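Long-range contacts in protein piwi (PDB 6KR6), which binds piRNAs directly and, as an Argonaute-family protein, represses transposable elements through complexes formed with these small RNAs: residues Phe609-Glu614 and Trp626-Lys631; Asn698-Leu703 and Gln735-Pro740; Pro77-Val82 and Trp389-Asp394. All coordinates share one frame; numbering follows the deposited sequence.

In the fold
Read from the N terminus, the chain opens contact 3 first: segment 77-82 waits 306 residues for its partner, 389-394, so this contact ties the loop between strands 70-74 and 82-88 to the end of helix 380-388 and the start of strand 392-405. Contact 1 then opens and closes within the Piwi domain, 11 residues separating 609-614 from 626-631. Contact 2 follows, with 31 residues between segments 698-703 and 735-740. The three loops run in series and neither nest nor cross. Contacts 1 and 2 share the Piwi domain, their centres about 34 Å apart; contacts 1 and 3 lie on opposite sides of the chain's centre, their own centres about 52 Å apart.

Contact 1 (Phe609-Glu614 and Trp626-Lys631); sequences FSTVTE and WPMIAK
M628 reaches from the helix to T613 on the strand, and F609 meets K631 one helical turn further on. The helix and strand run nearly antiparallel, at 160°, with axes 8.9 Å apart. M628, F609 and T611 are buried and make up the tight part. M628 runs out straight and bends only at its last torsion (chi3 -51°), which places CE; its SD comes 3.5 Å from T613 CG2, the two side chains crossing obliquely. A flexible thioether suits this place, since it packs its sulfur against the threonine methyl without needing a polar partner. F609 turns CG anti to the backbone N (chi1 169°), and its CZ lies 3.9 Å from K631 CB, so the aromatic ring meets the aliphatic root of the lysine. The M628 carbonyl oxygen sits at that ring's edge. The margin is partly exposed, at T613 and K631: the lysine passes T611 CG2 and sends its amine to a long, weak ion pair with E804. In this RNase H-like domain the helix leads from strand 608-614 to strand 646-652, while V612 turns to helix 779-795. No hydrogen bond crosses between the two segments, which implies adhesion by apolar, weakly directional packing, with charge kept at the margin.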
ATOM      1  N   PHE A 609      17.671 -13.507  10.232  1.00 71.77           N
ATOM      2  CA  PHE A 609      17.553 -14.695   9.399  1.00 72.61           C
ATOM      3  C   PHE A 609      16.533 -14.405   8.308  1.00 68.58           C
ATOM      4  O   PHE A 609      15.428 -13.942   8.601  1.00 63.66           O
ATOM      5  CB  PHE A 609      17.131 -15.897  10.256  1.00 74.83           C
ATOM      6  CG  PHE A 609      16.723 -17.107   9.467  1.00 73.34           C
ATOM      7  CD1 PHE A 609      17.665 -18.043   9.074  1.00 77.00           C
ATOM      8  CD2 PHE A 609      15.393 -17.328   9.152  1.00 72.71           C
ATOM      9  CE1 PHE A 609      17.288 -19.164   8.362  1.00 74.86           C
ATOM     10  CE2 PHE A 609      15.013 -18.447   8.442  1.00 73.55           C
ATOM     11  CZ  PHE A 609      15.962 -19.365   8.043  1.00 75.65           C
ATOM     12  N   SER A 610      16.902 -14.664   7.055  1.00 73.59           N
ATOM     13  CA  SER A 610      16.088 -14.254   5.917  1.00 75.32           C
ATOM     14  C   SER A 610      15.868 -15.419   4.965  1.00 75.61           C
ATOM     15  O   SER A 610      16.833 -16.050   4.521  1.00 79.38           O
ATOM     16  CB  SER A 610      16.747 -13.088   5.175  1.00 68.90           C
ATOM     17  OG  SER A 610      18.114 -13.352   4.920  1.00 73.83           O
ATOM     18  N   THR A 611      14.603 -15.688   4.644  1.00 77.95           N
ATOM     19  CA  THR A 611      14.243 -16.710   3.669  1.00 72.10           C
ATOM     20  C   THR A 611      13.286 -16.123   2.641  1.00 73.18           C
ATOM     21  O   THR A 611      12.589 -15.139   2.900  1.00 75.82           O
ATOM     22  CB  THR A 611      13.589 -17.935   4.328  1.00 82.30           C
ATOM     23  OG1 THR A 611      14.169 -18.154   5.616  1.00 96.07           O
ATOM     24  CG2 THR A 611      13.798 -19.177   3.473  1.00 87.89           C
ATOM     25  N   VAL A 612      13.269 -16.736   1.459  1.00 71.94           N
ATOM     26  CA  VAL A 612      12.302 -16.420   0.418  1.00 79.77           C
ATOM     27  C   VAL A 612      11.739 -17.728  -0.114  1.00 82.98           C
ATOM     28  O   VAL A 612      12.396 -18.774  -0.075  1.00 81.40           O
ATOM     29  CB  VAL A 612      12.905 -15.597  -0.742  1.00 76.39           C
ATOM     30  CG1 VAL A 612      11.991 -14.436  -1.105  1.00 66.08           C
ATOM     31  CG2 VAL A 612      14.308 -15.111  -0.397  1.00 82.76           C
ATOM     32  N   THR A 613      10.509 -17.665  -0.612  1.00 78.59           N
ATOM     33  CA  THR A 613       9.922 -18.819  -1.277  1.00 88.07           C
ATOM     34  C   THR A 613       8.902 -18.344  -2.300  1.00 94.93           C
ATOM     35  O   THR A 613       8.359 -17.241  -2.206  1.00 93.48           O
ATOM     36  CB  THR A 613       9.284 -19.797  -0.272  1.00 86.11           C
ATOM     37  OG1 THR A 613       9.031 -21.057  -0.910  1.00101.66           O
ATOM     38  CG2 THR A 613       7.974 -19.242   0.266  1.00 91.95           C
ATOM     39  N   GLU A 614       8.645 -19.195  -3.287  1.00101.00           N
ATOM     40  CA  GLU A 614       7.620 -18.897  -4.276  1.00102.76           C
ATOM     41  C   GLU A 614       6.228 -19.284  -3.752  1.00106.87           C
ATOM     42  O   GLU A 614       6.081 -20.079  -2.818  1.00102.28           O
ATOM     43  CB  GLU A 614       7.909 -19.620  -5.594  1.00 97.62           C
ATOM     44  CG  GLU A 614       7.417 -18.859  -6.824  1.00112.26           C
ATOM     45  CD  GLU A 614       7.386 -19.712  -8.071  1.00125.46           C
ATOM     46  OE1 GLU A 614       6.280 -19.906  -8.619  1.00130.11           O
ATOM     47  OE2 GLU A 614       8.458 -20.193  -8.498  1.00127.91           O
ATOM     48  N   TRP A 626       4.321 -20.843   6.401  1.00 86.81           N
ATOM     49  CA  TRP A 626       4.663 -21.608   7.595  1.00 82.70           C
ATOM     50  C   TRP A 626       5.988 -22.355   7.485  1.00 84.85           C
ATOM     51  O   TRP A 626       6.687 -22.452   8.509  1.00 91.78           O
ATOM     52  CB  TRP A 626       3.549 -22.596   7.956  1.00 87.65           C
ATOM     53  CG  TRP A 626       3.974 -23.390   9.138  1.00 80.99           C
ATOM     54  CD1 TRP A 626       4.361 -24.700   9.159  1.00 84.22           C
ATOM     55  CD2 TRP A 626       4.146 -22.898  10.468  1.00 86.01           C
ATOM     56  NE1 TRP A 626       4.729 -25.060  10.435  1.00 85.71           N
ATOM     57  CE2 TRP A 626       4.606 -23.969  11.256  1.00 86.24           C
ATOM     58  CE3 TRP A 626       3.935 -21.655  11.074  1.00 87.01           C
ATOM     59  CZ2 TRP A 626       4.861 -23.835  12.619  1.00 90.25           C
ATOM     60  CZ3 TRP A 626       4.186 -21.525  12.426  1.00 86.34           C
ATOM     61  CH2 TRP A 626       4.644 -22.608  13.184  1.00 89.06           C
ATOM     62  N   PRO A 627       6.372 -22.936   6.343  1.00 79.55           N
ATOM     63  CA  PRO A 627       7.729 -23.503   6.255  1.00 83.92           C
ATOM     64  C   PRO A 627       8.817 -22.500   6.593  1.00 86.12           C
ATOM     65  O   PRO A 627       9.775 -22.837   7.301  1.00 88.48           O
ATOM     66  CB  PRO A 627       7.807 -23.969   4.797  1.00 82.35           C
ATOM     67  CG  PRO A 627       6.413 -24.323   4.460  1.00 84.08           C
ATOM     68  CD  PRO A 627       5.560 -23.309   5.170  1.00 81.06           C
ATOM     69  N   MET A 628       8.682 -21.260   6.115  1.00 78.61           N
ATOM     70  CA  MET A 628       9.674 -20.236   6.428  1.00 85.03           C
ATOM     71  C   MET A 628       9.667 -19.892   7.913  1.00 84.57           C
ATOM     72  O   MET A 628      10.732 -19.716   8.519  1.00 79.43           O
ATOM     73  CB  MET A 628       9.421 -18.988   5.585  1.00 82.20           C
ATOM     74  CG  MET A 628       9.455 -19.223   4.085  1.00 82.69           C
ATOM     75  SD  MET A 628       9.199 -17.685   3.184  1.00 82.56           S
ATOM     76  CE  MET A 628       7.716 -17.091   3.989  1.00 79.93           C
ATOM     77  N   ILE A 629       8.479 -19.792   8.518  1.00 79.42           N
ATOM     78  CA  ILE A 629       8.423 -19.508   9.953  1.00 82.59           C
ATOM     79  C   ILE A 629       9.075 -20.635  10.749  1.00 83.89           C
ATOM     80  O   ILE A 629       9.778 -20.396  11.742  1.00 82.53           O
ATOM     81  CB  ILE A 629       6.970 -19.262  10.398  1.00 83.36           C
ATOM     82  CG1 ILE A 629       6.352 -18.141   9.568  1.00 88.32           C
ATOM     83  CG2 ILE A 629       6.916 -18.912  11.878  1.00 77.66           C
ATOM     84  CD1 ILE A 629       4.971 -17.757  10.013  1.00 81.66           C
ATOM     85  N   ALA A 630       8.858 -21.880  10.320  1.00 83.29           N
ATOM     86  CA  ALA A 630       9.465 -23.020  11.001  1.00 75.07           C
ATOM     87  C   ALA A 630      10.982 -22.996  10.869  1.00 76.62           C
ATOM     88  O   ALA A 630      11.701 -23.289  11.832  1.00 79.50           O
ATOM     89  CB  ALA A 630       8.894 -24.325  10.445  1.00 81.27           C
ATOM     90  N   LYS A 631      11.485 -22.658   9.677  1.00 73.54           N
ATOM     91  CA  LYS A 631      12.927 -22.511   9.496  1.00 67.90           C
ATOM     92  C   LYS A 631      13.489 -21.440  10.419  1.00 69.97           C
ATOM     93  O   LYS A 631      14.557 -21.618  11.019  1.00 70.67           O
ATOM     94  CB  LYS A 631      13.245 -22.173   8.038  1.00 71.61           C
ATOM     95  CG  LYS A 631      12.868 -23.257   7.043  1.00 86.93           C
ATOM     96  CD  LYS A 631      13.122 -22.810   5.613  1.00102.48           C
ATOM     97  CE  LYS A 631      14.607 -22.652   5.335  1.00113.68           C
ATOM     98  NZ  LYS A 631      14.871 -22.302   3.912  1.00108.74           N
TER

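Contact 2 (Asn698-Leu703 and Gln735-Pro740); sequences NTRFFL and QGTVSP
R700 bends at its second torsion (chi2 -130°), placing CD 3.4 Å from V738 O, while F701 carries CG between its backbone N and carbonyl carbon (chi1 51°). Beyond the arginine's bend, NH2 gives V738 O a weak hydrogen bond of 3.3 Å, with 146° at the hydrogen. T737 O is close, near the guanidinium plane, but of the two carbonyls only V738 O is bonded. The charge is answered elsewhere: NH1 forms a salt bridge with E220. Arginine suits the place because its several N-H groups can serve a carbonyl and a carboxylate at once. F701 CE2 lies 3.7 Å from P740 CG, the side chains sliding past each other in opposite directions. Proline's compact apolar ring suits this place, packing on F701 and against T699 O. F702 CE1 stands 3.5 Å from T737 CG2. T737 spends its methyl here and its hydroxyl on M360 O and R365 NE. G736 has backbone angles at which a CB would press on the carbonyl oxygen of Q735. F702 bonds through its backbone to Q67, in strand 61-68, so this buried loop-to-strand packing in the Piwi domain also joins N-terminal chain, consistent with the interlocked domains of an Argonaute fold.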
ATOM      1  N   ASN A 698      -4.647   7.270   2.523  1.00108.15           N
ATOM      2  CA  ASN A 698      -5.995   7.827   2.512  1.00105.25           C
ATOM      3  C   ASN A 698      -6.215   8.783   3.678  1.00 95.24           C
ATOM      4  O   ASN A 698      -6.888   9.809   3.527  1.00101.15           O
ATOM      5  CB  ASN A 698      -7.022   6.692   2.541  1.00113.39           C
ATOM      6  CG  ASN A 698      -8.320   7.091   3.206  1.00114.66           C
ATOM      7  OD1 ASN A 698      -8.497   6.892   4.409  1.00112.46           O
ATOM      8  ND2 ASN A 698      -9.237   7.652   2.428  1.00106.58           N
ATOM      9  N   THR A 699      -5.663   8.461   4.843  1.00102.44           N
ATOM     10  CA  THR A 699      -5.845   9.247   6.054  1.00 99.46           C
ATOM     11  C   THR A 699      -4.546   9.960   6.400  1.00 91.11           C
ATOM     12  O   THR A 699      -3.495   9.321   6.516  1.00 95.04           O
ATOM     13  CB  THR A 699      -6.279   8.357   7.217  1.00 98.18           C
ATOM     14  OG1 THR A 699      -7.541   7.752   6.913  1.00102.04           O
ATOM     15  CG2 THR A 699      -6.404   9.173   8.489  1.00 91.37           C
ATOM     16  N   ARG A 700      -4.621  11.279   6.559  1.00 82.57           N
ATOM     17  CA  ARG A 700      -3.473  12.097   6.913  1.00 83.40           C
ATOM     18  C   ARG A 700      -3.823  12.968   8.111  1.00 84.22           C
ATOM     19  O   ARG A 700      -4.992  13.131   8.474  1.00 85.36           O
ATOM     20  CB  ARG A 700      -3.018  12.974   5.737  1.00 83.29           C
ATOM     21  CG  ARG A 700      -3.183  12.329   4.374  1.00 89.19           C
ATOM     22  CD  ARG A 700      -1.908  12.414   3.551  1.00 80.04           C
ATOM     23  NE  ARG A 700      -2.077  11.769   2.255  1.00 88.68           N
ATOM     24  CZ  ARG A 700      -1.082  11.470   1.427  1.00 92.87           C
ATOM     25  NH1 ARG A 700      -1.339  10.879   0.267  1.00 98.51           N
ATOM     26  NH2 ARG A 700       0.170  11.753   1.759  1.00 92.90           N
ATOM     27  N   PHE A 701      -2.785  13.530   8.726  1.00 82.26           N
ATOM     28  CA  PHE A 701      -2.944  14.494   9.804  1.00 89.29           C
ATOM     29  C   PHE A 701      -1.639  15.263   9.951  1.00 92.88           C
ATOM     30  O   PHE A 701      -0.565  14.753   9.620  1.00 86.69           O
ATOM     31  CB  PHE A 701      -3.335  13.820  11.126  1.00 84.86           C
ATOM     32  CG  PHE A 701      -2.453  12.668  11.509  1.00 94.01           C
ATOM     33  CD1 PHE A 701      -1.330  12.867  12.297  1.00 97.86           C
ATOM     34  CD2 PHE A 701      -2.755  11.382  11.093  1.00 93.48           C
ATOM     35  CE1 PHE A 701      -0.520  11.805  12.655  1.00 91.90           C
ATOM     36  CE2 PHE A 701      -1.949  10.317  11.447  1.00 93.13           C
ATOM     37  CZ  PHE A 701      -0.830  10.529  12.230  1.00 95.14           C
ATOM     38  N   PHE A 702      -1.744  16.495  10.444  1.00 96.35           N
ATOM     39  CA  PHE A 702      -0.607  17.401  10.484  1.00 93.99           C
ATOM     40  C   PHE A 702      -0.574  18.138  11.814  1.00 98.79           C
ATOM     41  O   PHE A 702      -1.579  18.233  12.523  1.00 93.06           O
ATOM     42  CB  PHE A 702      -0.656  18.407   9.327  1.00 97.63           C
ATOM     43  CG  PHE A 702      -0.988  17.787   8.003  1.00 97.89           C
ATOM     44  CD1 PHE A 702      -0.094  16.933   7.380  1.00 97.40           C
ATOM     45  CD2 PHE A 702      -2.195  18.058   7.379  1.00 91.94           C
ATOM     46  CE1 PHE A 702      -0.398  16.357   6.163  1.00 93.22           C
ATOM     47  CE2 PHE A 702      -2.503  17.488   6.159  1.00 92.62           C
ATOM     48  CZ  PHE A 702      -1.603  16.637   5.549  1.00 87.99           C
ATOM     49  N   LEU A 703       0.602  18.670  12.140  1.00104.81           N
ATOM     50  CA  LEU A 703       0.825  19.448  13.353  1.00104.97           C
ATOM     51  C   LEU A 703       1.102  20.894  12.968  1.00100.12           C
ATOM     52  O   LEU A 703       2.064  21.169  12.241  1.00 94.90           O
ATOM     53  CB  LEU A 703       1.992  18.884  14.161  1.00 95.36           C
ATOM     54  CG  LEU A 703       2.488  19.767  15.308  1.00 94.14           C
ATOM     55  CD1 LEU A 703       1.628  19.582  16.550  1.00 97.95           C
ATOM     56  CD2 LEU A 703       3.954  19.494  15.608  1.00 97.25           C
ATOM     57  N   GLN A 735      10.362  16.851   1.567  1.00123.77           N
ATOM     58  CA  GLN A 735       9.378  17.404   0.653  1.00118.57           C
ATOM     59  C   GLN A 735       8.198  16.450   0.529  1.00113.52           C
ATOM     60  O   GLN A 735       8.324  15.242   0.752  1.00120.72           O
ATOM     61  CB  GLN A 735       9.990  17.669  -0.730  1.00129.87           C
ATOM     62  N   GLY A 736       7.049  17.006   0.169  1.00107.32           N
ATOM     63  CA  GLY A 736       5.845  16.218   0.013  1.00 93.24           C
ATOM     64  C   GLY A 736       4.995  16.193   1.266  1.00 93.70           C
ATOM     65  O   GLY A 736       5.200  16.940   2.228  1.00 94.85           O
ATOM     66  N   THR A 737       4.011  15.298   1.245  1.00 99.78           N
ATOM     67  CA  THR A 737       3.086  15.113   2.353  1.00 95.78           C
ATOM     68  C   THR A 737       3.338  13.762   3.006  1.00 93.41           C
ATOM     69  O   THR A 737       3.604  12.772   2.318  1.00 91.98           O
ATOM     70  CB  THR A 737       1.633  15.197   1.878  1.00 91.34           C
ATOM     71  OG1 THR A 737       1.565  15.977   0.677  1.00102.92           O
ATOM     72  CG2 THR A 737       0.772  15.851   2.940  1.00 84.48           C
ATOM     73  N   VAL A 738       3.255  13.723   4.337  1.00 94.55           N
ATOM     74  CA  VAL A 738       3.507  12.481   5.056  1.00 95.45           C
ATOM     75  C   VAL A 738       2.353  11.516   4.841  1.00 88.83           C
ATOM     76  O   VAL A 738       1.175  11.901   4.881  1.00 84.57           O
ATOM     77  CB  VAL A 738       3.712  12.738   6.558  1.00 93.74           C
ATOM     78  CG1 VAL A 738       4.321  11.512   7.223  1.00 94.72           C
ATOM     79  CG2 VAL A 738       4.580  13.937   6.781  1.00 98.45           C
ATOM     80  N   SER A 739       2.689  10.253   4.615  1.00 81.92           N
ATOM     81  CA  SER A 739       1.713   9.174   4.645  1.00 81.54           C
ATOM     82  C   SER A 739       1.935   8.378   5.920  1.00 87.08           C
ATOM     83  O   SER A 739       2.919   7.627   6.006  1.00 93.30           O
ATOM     84  CB  SER A 739       1.858   8.272   3.419  1.00 93.62           C
ATOM     85  OG  SER A 739       1.979   9.038   2.232  1.00107.15           O
ATOM     86  N   PRO A 740       1.083   8.514   6.936  1.00 83.24           N
ATOM     87  CA  PRO A 740       1.316   7.790   8.189  1.00 74.05           C
ATOM     88  C   PRO A 740       1.112   6.297   8.001  1.00 73.86           C
ATOM     89  O   PRO A 740       0.344   5.857   7.143  1.00 76.71           O
ATOM     90  CB  PRO A 740       0.266   8.378   9.137  1.00 71.67           C
ATOM     91  CG  PRO A 740      -0.840   8.792   8.237  1.00 73.04           C
ATOM     92  CD  PRO A 740      -0.182   9.269   6.964  1.00 81.71           C
TER

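Contact 3 (Pro77-Val82 and Trp389-Asp394); sequences PEWRIV and WNMELD
W79 points its indole N-H at the carbonyl of W389, at the end of a helix that closes in a Schellman motif. The bond from W79 NE1 to W389 O is weak, 3.3 Å with 144° at the hydrogen, and it reaches an oxygen at the helix's C-terminal end. Tryptophan suits the spot by joining one polar N-H to an apolar ring system: the benzene part of the same indole, at CZ2 and CH2, touches M391, whose CE lies 3.5 Å from W79 CZ2. What positions this first shell is one side-chain torsion and the turn of the backbone. W79 holds CG anti to its backbone N (chi1 -179°), which carries the ring base toward the helix end. N390 takes the positive phi of the motif (56°), a conformation asparagine tolerates well, and the chain then turns from helix 380-388 into strand 392-405. Further out, I81 is bonded through its backbone to I153, next to strand 142-152 of the N-terminal domain, W389 rests on T123, and M391 packs on L73 and T75. The contact thus joins the loop between strands 70-74 and 82-88 to a helix-to-strand turn, and none of its residues is a metal ligand or an active-site residue. The third pair is purely apolar: I81 crosses W389 at about a right angle, and at the edge of that second indole I81 CD1 stands 3.8 Å from W389 CZ3.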
ATOM      1  N   PRO A  77     -29.249  16.690  18.241  1.00149.36           N
ATOM      2  CA  PRO A  77     -28.703  15.959  19.398  1.00149.71           C
ATOM      3  C   PRO A  77     -29.354  14.600  19.586  1.00154.39           C
ATOM      4  O   PRO A  77     -28.653  13.598  19.781  1.00155.62           O
ATOM      5  CB  PRO A  77     -28.980  16.910  20.566  1.00145.00           C
ATOM      6  CG  PRO A  77     -29.019  18.261  19.954  1.00142.98           C
ATOM      7  CD  PRO A  77     -29.640  18.066  18.592  1.00144.91           C
ATOM      8  N   GLU A  78     -30.681  14.539  19.528  1.00151.69           N
ATOM      9  CA  GLU A  78     -31.412  13.275  19.514  1.00151.66           C
ATOM     10  C   GLU A  78     -31.779  12.999  18.060  1.00153.31           C
ATOM     11  O   GLU A  78     -32.807  13.461  17.561  1.00156.44           O
ATOM     12  CB  GLU A  78     -32.642  13.343  20.412  1.00149.92           C
ATOM     13  N   TRP A  79     -30.919  12.247  17.374  1.00149.41           N
ATOM     14  CA  TRP A  79     -31.073  11.969  15.950  1.00141.38           C
ATOM     15  C   TRP A  79     -30.887  10.477  15.726  1.00139.31           C
ATOM     16  O   TRP A  79     -29.810   9.937  15.996  1.00137.51           O
ATOM     17  CB  TRP A  79     -30.065  12.775  15.126  1.00138.30           C
ATOM     18  CG  TRP A  79     -30.174  12.578  13.648  1.00129.87           C
ATOM     19  CD1 TRP A  79     -30.938  13.299  12.778  1.00124.31           C
ATOM     20  CD2 TRP A  79     -29.482  11.601  12.861  1.00128.52           C
ATOM     21  NE1 TRP A  79     -30.770  12.827  11.499  1.00119.03           N
ATOM     22  CE2 TRP A  79     -29.882  11.785  11.523  1.00122.26           C
ATOM     23  CE3 TRP A  79     -28.568  10.586  13.158  1.00128.91           C
ATOM     24  CZ2 TRP A  79     -29.400  10.992  10.485  1.00115.40           C
ATOM     25  CZ3 TRP A  79     -28.090   9.800  12.127  1.00125.23           C
ATOM     26  CH2 TRP A  79     -28.505  10.008  10.807  1.00119.76           C
ATOM     27  N   ARG A  80     -31.936   9.815  15.241  1.00138.14           N
ATOM     28  CA  ARG A  80     -31.914   8.376  15.017  1.00133.00           C
ATOM     29  C   ARG A  80     -32.540   8.068  13.664  1.00127.56           C
ATOM     30  O   ARG A  80     -33.256   8.889  13.085  1.00121.81           O
ATOM     31  CB  ARG A  80     -32.654   7.621  16.130  1.00132.08           C
ATOM     32  CG  ARG A  80     -32.172   7.946  17.536  1.00134.44           C
ATOM     33  CD  ARG A  80     -30.808   7.338  17.817  1.00135.23           C
ATOM     34  NE  ARG A  80     -30.840   5.880  17.732  1.00133.54           N
ATOM     35  CZ  ARG A  80     -31.308   5.087  18.690  1.00134.07           C
ATOM     36  NH1 ARG A  80     -31.791   5.609  19.810  1.00138.27           N
ATOM     37  NH2 ARG A  80     -31.298   3.771  18.527  1.00134.44           N
ATOM     38  N   ILE A  81     -32.267   6.865  13.166  1.00131.70           N
ATOM     39  CA  ILE A  81     -32.750   6.412  11.867  1.00128.96           C
ATOM     40  C   ILE A  81     -33.842   5.375  12.085  1.00122.62           C
ATOM     41  O   ILE A  81     -33.643   4.396  12.815  1.00120.14           O
ATOM     42  CB  ILE A  81     -31.608   5.839  11.009  1.00127.62           C
ATOM     43  CG1 ILE A  81     -30.677   6.966  10.566  1.00126.93           C
ATOM     44  CG2 ILE A  81     -32.161   5.101   9.802  1.00119.25           C
ATOM     45  CD1 ILE A  81     -31.404   8.134   9.932  1.00120.05           C
ATOM     46  N   VAL A  82     -34.989   5.586  11.444  1.00120.61           N
ATOM     47  CA  VAL A  82     -36.153   4.721  11.596  1.00113.18           C
ATOM     48  C   VAL A  82     -36.284   3.851  10.355  1.00109.75           C
ATOM     49  O   VAL A  82     -36.260   4.356   9.224  1.00107.22           O
ATOM     50  CB  VAL A  82     -37.432   5.543  11.832  1.00117.26           C
ATOM     51  CG1 VAL A  82     -38.506   4.673  12.451  1.00114.84           C
ATOM     52  CG2 VAL A  82     -37.136   6.743  12.716  1.00119.78           C
ATOM     53  N   TRP A 389     -31.829  15.461   5.317  1.00112.07           N
ATOM     54  CA  TRP A 389     -31.619  14.559   6.439  1.00112.99           C
ATOM     55  C   TRP A 389     -31.241  15.289   7.719  1.00117.33           C
ATOM     56  O   TRP A 389     -30.938  14.633   8.722  1.00114.15           O
ATOM     57  CB  TRP A 389     -30.541  13.530   6.087  1.00106.15           C
ATOM     58  CG  TRP A 389     -30.989  12.542   5.061  1.00106.81           C
ATOM     59  CD1 TRP A 389     -30.999  12.713   3.707  1.00104.55           C
ATOM     60  CD2 TRP A 389     -31.498  11.226   5.304  1.00105.51           C
ATOM     61  NE1 TRP A 389     -31.483  11.584   3.092  1.00101.49           N
ATOM     62  CE2 TRP A 389     -31.795  10.656   4.051  1.00106.16           C
ATOM     63  CE3 TRP A 389     -31.730  10.476   6.460  1.00103.00           C
ATOM     64  CZ2 TRP A 389     -32.311   9.369   3.920  1.00106.93           C
ATOM     65  CZ3 TRP A 389     -32.242   9.199   6.329  1.00106.60           C
ATOM     66  CH2 TRP A 389     -32.528   8.659   5.068  1.00106.11           C
ATOM     67  N   ASN A 390     -31.256  16.623   7.706  1.00117.64           N
ATOM     68  CA  ASN A 390     -30.953  17.445   8.877  1.00118.80           C
ATOM     69  C   ASN A 390     -29.574  17.104   9.448  1.00117.09           C
ATOM     70  O   ASN A 390     -29.410  16.788  10.628  1.00115.56           O
ATOM     71  CB  ASN A 390     -32.054  17.311   9.933  1.00123.13           C
ATOM     72  CG  ASN A 390     -33.353  17.968   9.502  1.00118.28           C
ATOM     73  OD1 ASN A 390     -33.356  19.101   9.021  1.00120.74           O
ATOM     74  ND2 ASN A 390     -34.460  17.252   9.659  1.00126.86           N
ATOM     75  N   MET A 391     -28.577  17.175   8.570  1.00115.30           N
ATOM     76  CA  MET A 391     -27.180  17.015   8.943  1.00118.47           C
ATOM     77  C   MET A 391     -26.355  18.031   8.170  1.00118.16           C
ATOM     78  O   MET A 391     -26.602  18.271   6.985  1.00113.04           O
ATOM     79  CB  MET A 391     -26.676  15.594   8.664  1.00118.63           C
ATOM     80  CG  MET A 391     -26.900  15.113   7.241  1.00113.53           C
ATOM     81  SD  MET A 391     -26.310  13.427   7.013  1.00121.26           S
ATOM     82  CE  MET A 391     -27.090  12.620   8.406  1.00103.01           C
ATOM     83  N   GLU A 392     -25.382  18.630   8.847  1.00121.14           N
ATOM     84  CA  GLU A 392     -24.575  19.703   8.288  1.00118.89           C
ATOM     85  C   GLU A 392     -23.110  19.299   8.298  1.00114.54           C
ATOM     86  O   GLU A 392     -22.608  18.789   9.309  1.00114.93           O
ATOM     87  CB  GLU A 392     -24.767  20.999   9.082  1.00118.75           C
ATOM     88  CG  GLU A 392     -25.422  22.134   8.308  1.00122.98           C
ATOM     89  CD  GLU A 392     -24.415  23.115   7.736  1.00124.46           C
ATOM     90  OE1 GLU A 392     -24.138  23.051   6.519  1.00127.47           O
ATOM     91  OE2 GLU A 392     -23.895  23.948   8.507  1.00119.81           O
ATOM     92  N   LEU A 393     -22.439  19.506   7.166  1.00114.06           N
ATOM     93  CA  LEU A 393     -20.986  19.514   7.165  1.00113.08           C
ATOM     94  C   LEU A 393     -20.498  20.633   8.068  1.00118.44           C
ATOM     95  O   LEU A 393     -21.096  21.711   8.122  1.00121.51           O
ATOM     96  CB  LEU A 393     -20.426  19.742   5.757  1.00110.54           C
ATOM     97  CG  LEU A 393     -20.641  18.819   4.558  1.00109.33           C
ATOM     98  CD1 LEU A 393     -19.481  18.998   3.587  1.00100.89           C
ATOM     99  CD2 LEU A 393     -20.769  17.378   4.973  1.00113.33           C
ATOM    100  N   ASP A 394     -19.405  20.384   8.776  1.00118.44           N
ATOM    101  CA  ASP A 394     -18.668  21.469   9.404  1.00119.40           C
ATOM    102  C   ASP A 394     -17.571  21.913   8.446  1.00119.54           C
ATOM    103  O   ASP A 394     -16.684  21.124   8.106  1.00124.57           O
ATOM    104  CB  ASP A 394     -18.086  21.036  10.748  1.00119.46           C
ATOM    105  CG  ASP A 394     -19.155  20.793  11.794  1.00125.88           C
ATOM    106  OD1 ASP A 394     -20.347  20.716  11.425  1.00120.22           O
ATOM    107  OD2 ASP A 394     -18.804  20.688  12.987  1.00127.83           O
TER